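Local coordinates for protein integral membrane indolylacetylinositol arabinosyltransferase EmbC (PDB 7BVE) that probably transfers arabinose units in building mycobacterial cell-wall arabinan, as a membrane-embedded glycosyltransferase of the emb family that binds the drug ethambutol, at residues 957-962 with 986-991; 990-995 with 1039-1044. All coordinates share one frame; numbering follows the deposited sequence.

Interaction 1. Residues 957-962 with 986-991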
# COMPACT_ATOMS: atom_id res chain seq x y z
N SER A 957 21.09 28.94 25.05
CA SER A 957 19.82 28.58 25.65
C SER A 957 18.89 29.78 25.79
O SER A 957 17.93 29.73 26.57
CB SER A 957 20.03 27.91 27.00
OG SER A 957 20.70 26.68 26.85
N SER A 958 19.15 30.85 25.06
CA SER A 958 18.36 32.07 25.14
C SER A 958 17.75 32.51 23.82
O SER A 958 16.70 33.15 23.83
CB SER A 958 19.21 33.22 25.68
OG SER A 958 19.65 32.96 27.00
N ASP A 959 18.38 32.19 22.69
CA ASP A 959 17.86 32.61 21.40
C ASP A 959 16.65 31.76 21.02
O ASP A 959 16.60 30.57 21.35
CB ASP A 959 18.92 32.48 20.32
CG ASP A 959 20.04 33.48 20.49
OD1 ASP A 959 19.77 34.57 21.02
OD2 ASP A 959 21.17 33.16 20.09
N PRO A 960 15.65 32.33 20.35
CA PRO A 960 14.54 31.52 19.86
C PRO A 960 14.96 30.67 18.67
O PRO A 960 15.54 31.16 17.71
CB PRO A 960 13.48 32.56 19.47
CG PRO A 960 14.24 33.79 19.22
CD PRO A 960 15.41 33.77 20.15
N VAL A 961 14.66 29.38 18.76
CA VAL A 961 15.05 28.39 17.77
C VAL A 961 13.79 27.80 17.17
O VAL A 961 12.81 27.55 17.88
CB VAL A 961 15.93 27.29 18.41
CG1 VAL A 961 16.37 26.25 17.41
CG2 VAL A 961 17.14 27.90 19.06
N MET A 962 13.79 27.60 15.86
CA MET A 962 12.71 26.85 15.22
C MET A 962 13.11 25.38 15.18
O MET A 962 13.87 24.94 14.33
CB MET A 962 12.42 27.38 13.83
CG MET A 962 11.29 26.62 13.22
SD MET A 962 10.76 27.10 11.60
CE MET A 962 9.60 25.77 11.35
N VAL A 986 10.06 35.96 16.27
CA VAL A 986 10.83 35.65 15.07
C VAL A 986 12.05 34.82 15.48
O VAL A 986 12.86 35.28 16.28
CB VAL A 986 11.25 36.93 14.35
CG1 VAL A 986 11.99 36.60 13.08
CG2 VAL A 986 10.05 37.78 14.06
N PRO A 987 12.21 33.60 14.96
CA PRO A 987 13.34 32.77 15.34
C PRO A 987 14.64 33.23 14.68
O PRO A 987 14.65 34.05 13.77
CB PRO A 987 12.93 31.39 14.85
CG PRO A 987 12.03 31.64 13.76
CD PRO A 987 11.27 32.87 14.10
N LYS A 988 15.74 32.67 15.18
CA LYS A 988 17.06 32.99 14.67
C LYS A 988 17.80 31.79 14.09
O LYS A 988 18.78 31.99 13.37
CB LYS A 988 17.94 33.60 15.77
CG LYS A 988 17.45 34.92 16.28
CD LYS A 988 18.38 35.47 17.33
CE LYS A 988 17.83 36.75 17.94
NZ LYS A 988 17.79 37.88 16.97
N TRP A 989 17.36 30.57 14.39
CA TRP A 989 18.03 29.36 13.98
C TRP A 989 16.98 28.36 13.53
O TRP A 989 15.78 28.58 13.72
CB TRP A 989 18.87 28.77 15.13
CG TRP A 989 19.99 29.64 15.59
CD1 TRP A 989 19.98 30.50 16.65
CD2 TRP A 989 21.30 29.72 15.03
NE1 TRP A 989 21.20 31.11 16.77
CE2 TRP A 989 22.03 30.65 15.78
CE3 TRP A 989 21.93 29.09 13.95
CZ2 TRP A 989 23.34 30.97 15.49
CZ3 TRP A 989 23.22 29.40 13.68
CH2 TRP A 989 23.92 30.33 14.44
N ARG A 990 17.41 27.26 12.94
CA ARG A 990 16.51 26.17 12.61
C ARG A 990 17.29 24.87 12.65
O ARG A 990 18.40 24.80 12.13
CB ARG A 990 15.87 26.36 11.24
CG ARG A 990 14.91 25.27 10.91
CD ARG A 990 14.40 25.33 9.51
NE ARG A 990 13.72 24.09 9.20
CZ ARG A 990 13.26 23.77 7.99
NH1 ARG A 990 13.43 24.60 6.97
NH2 ARG A 990 12.66 22.61 7.79
N ILE A 991 16.72 23.83 13.26
CA ILE A 991 17.34 22.52 13.34
C ILE A 991 16.46 21.52 12.60
O ILE A 991 15.26 21.44 12.86
CB ILE A 991 17.57 22.10 14.80
CG1 ILE A 991 18.53 23.07 15.47
CG2 ILE A 991 18.16 20.72 14.88
CD1 ILE A 991 18.59 22.94 16.94
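Three backbone hydrogen bonds join 957-962 to 986-991, the parallel pairing of outermost strand 961-963 with 989-992 in the mixed sheet of the EmbC C-terminal domain. K988 N donates to P960 O at 3.0 Å, in the carbonyl plane. M962 then spans R990: its N reaches W989 O at 3.1 Å from above that carbonyl's plane, and its O accepts I991 N at 3.2 Å.

The M962 side chain leaves the sheet on the face it shares with R990. CB lies 3.6 Å from W989 O and touches P987 CB. CG stands anti to the backbone N (chi1 -178°); it and SD pass the aliphatic part of R990 without close contact, and CE ends the extended chain farther off. P1012 and L1013 pack against this side chain, an apolar setting that suits a long, unbranched thioether. On the other face, V961 CG1 meets I991 CD1 at 4.0 Å, branched residues that fit well in strands.

P960 has no N-H to give, so its part in the pairing is through its O alone; its ring CG rests 3.6 Å from V986 O. At the indole edge D959 OD2 lies in the ring plane, 3.9 Å from W989 NE1, too long for a hydrogen bond, and the K988 ammonium does not touch the D959 carboxylate. The chemistry therefore implies a contact held by main-chain bonds and apolar flanks, its opposite charges adding at most a weak long-range attraction.

Interaction 2. Residues 990-995 with 1039-1044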
# COMPACT_ATOMS: atom_id res chain seq x y z
N ARG A 990 17.41 27.26 12.94
CA ARG A 990 16.51 26.17 12.61
C ARG A 990 17.29 24.87 12.65
O ARG A 990 18.40 24.80 12.13
CB ARG A 990 15.87 26.36 11.24
CG ARG A 990 14.91 25.27 10.91
CD ARG A 990 14.40 25.33 9.51
NE ARG A 990 13.72 24.09 9.20
CZ ARG A 990 13.26 23.77 7.99
NH1 ARG A 990 13.43 24.60 6.97
NH2 ARG A 990 12.66 22.61 7.79
N ILE A 991 16.72 23.83 13.26
CA ILE A 991 17.34 22.52 13.34
C ILE A 991 16.46 21.52 12.60
O ILE A 991 15.26 21.44 12.86
CB ILE A 991 17.57 22.10 14.80
CG1 ILE A 991 18.53 23.07 15.47
CG2 ILE A 991 18.16 20.72 14.88
CD1 ILE A 991 18.59 22.94 16.94
N LEU A 992 17.06 20.77 11.69
CA LEU A 992 16.36 19.84 10.82
C LEU A 992 16.77 18.41 11.14
O LEU A 992 17.79 18.18 11.80
CB LEU A 992 16.66 20.13 9.35
CG LEU A 992 16.16 21.39 8.65
CD1 LEU A 992 17.10 22.55 8.88
CD2 LEU A 992 16.00 21.13 7.20
N PRO A 993 15.99 17.41 10.71
CA PRO A 993 16.48 16.03 10.70
C PRO A 993 17.40 15.77 9.51
O PRO A 993 17.77 16.69 8.79
CB PRO A 993 15.21 15.20 10.60
CG PRO A 993 14.14 16.08 11.03
CD PRO A 993 14.52 17.43 10.58
N ASP A 994 17.77 14.51 9.29
CA ASP A 994 18.53 14.15 8.10
C ASP A 994 17.66 14.29 6.85
O ASP A 994 16.46 14.54 6.93
CB ASP A 994 19.10 12.75 8.22
CG ASP A 994 18.04 11.69 8.45
OD1 ASP A 994 16.88 12.04 8.77
OD2 ASP A 994 18.36 10.50 8.29
N ARG A 995 18.27 14.07 5.69
CA ARG A 995 17.65 14.43 4.42
C ARG A 995 16.44 13.56 4.11
O ARG A 995 15.41 14.06 3.65
CB ARG A 995 18.68 14.35 3.30
CG ARG A 995 18.17 14.76 1.94
CD ARG A 995 19.26 14.65 0.89
NE ARG A 995 19.73 13.28 0.73
CZ ARG A 995 19.14 12.36 -0.03
NH1 ARG A 995 19.64 11.14 -0.11
NH2 ARG A 995 18.04 12.67 -0.71
N SER A 1039 20.84 18.90 10.16
CA SER A 1039 21.49 20.11 9.70
C SER A 1039 21.01 21.32 10.49
O SER A 1039 19.98 21.24 11.17
CB SER A 1039 21.27 20.33 8.20
OG SER A 1039 19.90 20.47 7.88
N LEU A 1040 21.76 22.41 10.40
CA LEU A 1040 21.50 23.66 11.10
C LEU A 1040 21.48 24.80 10.09
O LEU A 1040 22.22 24.79 9.11
CB LEU A 1040 22.58 23.92 12.15
CG LEU A 1040 22.52 25.16 13.03
CD1 LEU A 1040 21.32 25.11 13.93
CD2 LEU A 1040 23.78 25.31 13.82
N GLN A 1041 20.61 25.79 10.33
CA GLN A 1041 20.50 26.95 9.45
C GLN A 1041 20.46 28.23 10.27
O GLN A 1041 20.03 28.24 11.42
CB GLN A 1041 19.24 26.88 8.59
CG GLN A 1041 19.24 25.77 7.58
CD GLN A 1041 17.99 25.76 6.76
OE1 GLN A 1041 17.09 26.55 6.99
NE2 GLN A 1041 17.93 24.85 5.80
N ARG A 1042 20.92 29.32 9.65
CA ARG A 1042 20.70 30.67 10.15
C ARG A 1042 19.48 31.23 9.46
O ARG A 1042 19.24 30.94 8.29
CB ARG A 1042 21.90 31.58 9.87
CG ARG A 1042 23.09 31.34 10.73
CD ARG A 1042 24.26 32.22 10.35
NE ARG A 1042 24.81 31.83 9.06
CZ ARG A 1042 25.75 32.49 8.42
NH1 ARG A 1042 26.27 33.60 8.94
NH2 ARG A 1042 26.18 32.06 7.24
N LEU A 1043 18.70 32.03 10.18
CA LEU A 1043 17.55 32.70 9.60
C LEU A 1043 17.78 34.21 9.66
O LEU A 1043 17.92 34.77 10.74
CB LEU A 1043 16.27 32.30 10.32
CG LEU A 1043 15.90 30.82 10.21
CD1 LEU A 1043 14.66 30.53 10.99
CD2 LEU A 1043 15.72 30.39 8.79
N THR A 1044 17.82 34.85 8.49
CA THR A 1044 18.15 36.25 8.37
C THR A 1044 16.96 37.02 7.83
O THR A 1044 16.33 36.56 6.86
CB THR A 1044 19.35 36.42 7.42
OG1 THR A 1044 20.43 35.60 7.86
CG2 THR A 1044 19.82 37.86 7.40
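Backbone hydrogen bonding sets the register between strand 990-992 and strand 1039-1044, which run antiparallel with axes 5.0 Å apart at closest approach. R990 and Q1041 form a hydrogen-bonded pair: Q1041 N donates to R990 O at 3.0 Å in the carbonyl plane, whereas the return bond from R990 N to Q1041 O is 3.2 Å and more bent (140° at the hydrogen). L992 N gives the straightest bond, 3.0 Å to S1039 O at 170°. Between them I991 and L1040 make a non-hydrogen-bonded pair, and L1040 CA turns its hydrogen to R990 O.

Apolar contact on the I991 and L1040 face is narrow. L1040 CG is anti to the backbone N (chi1 -179°), which brings CD1 within 3.8 Å of I991 CG1; two aliphatic branches suit this buried side.

The opposite face mixes polar and apolar groups. The R990 and Q1041 side chains run alongside each other in the same direction, their guanidinium and amide planes nearly perpendicular. Q1041 OE1 is nearest R990 CD, at 3.9 Å, with NH1 only slightly farther and no hydrogen bond formed. L992 CG sits over one guanidinium face, offset toward its rim. The short S1039 side chain lets OG nestle against L992 CB, at 3.6 Å, and CD1.

P993 leads to D994, which N-caps helix 995-1001 through a weak bond to G997 N. Strand 1039-1045 is flanked on its far edge by strand 1020-1029, whose T1027 and P1022 touch L1040 and Q1041, while strand 961-963 borders 989-992 on the other edge, and the side chain of P993 is about 12 Å from bound ethambutol.

From the N terminus, 957-962 comes first, and interaction 1 closes a mostly irregular loop when the chain returns at 986-991. Interaction 2 starts on that same strand, sharing R990 and I991, and closes a longer excursion through helices 995-1001 and 1016-1019 and strand 1020-1029 before reaching 1039-1044. The two loops are thus consecutive, neither nested nor crossed. Strand 989-992 is the common member, parallel to the outermost strand 961-963 on one edge and antiparallel to 1039-1045 on the other, within the mixed sheet of the C-terminal domain. A probable hydrogen bond between K988 O and L1043 N joins the two contacts, and the W989 ring touches R1042.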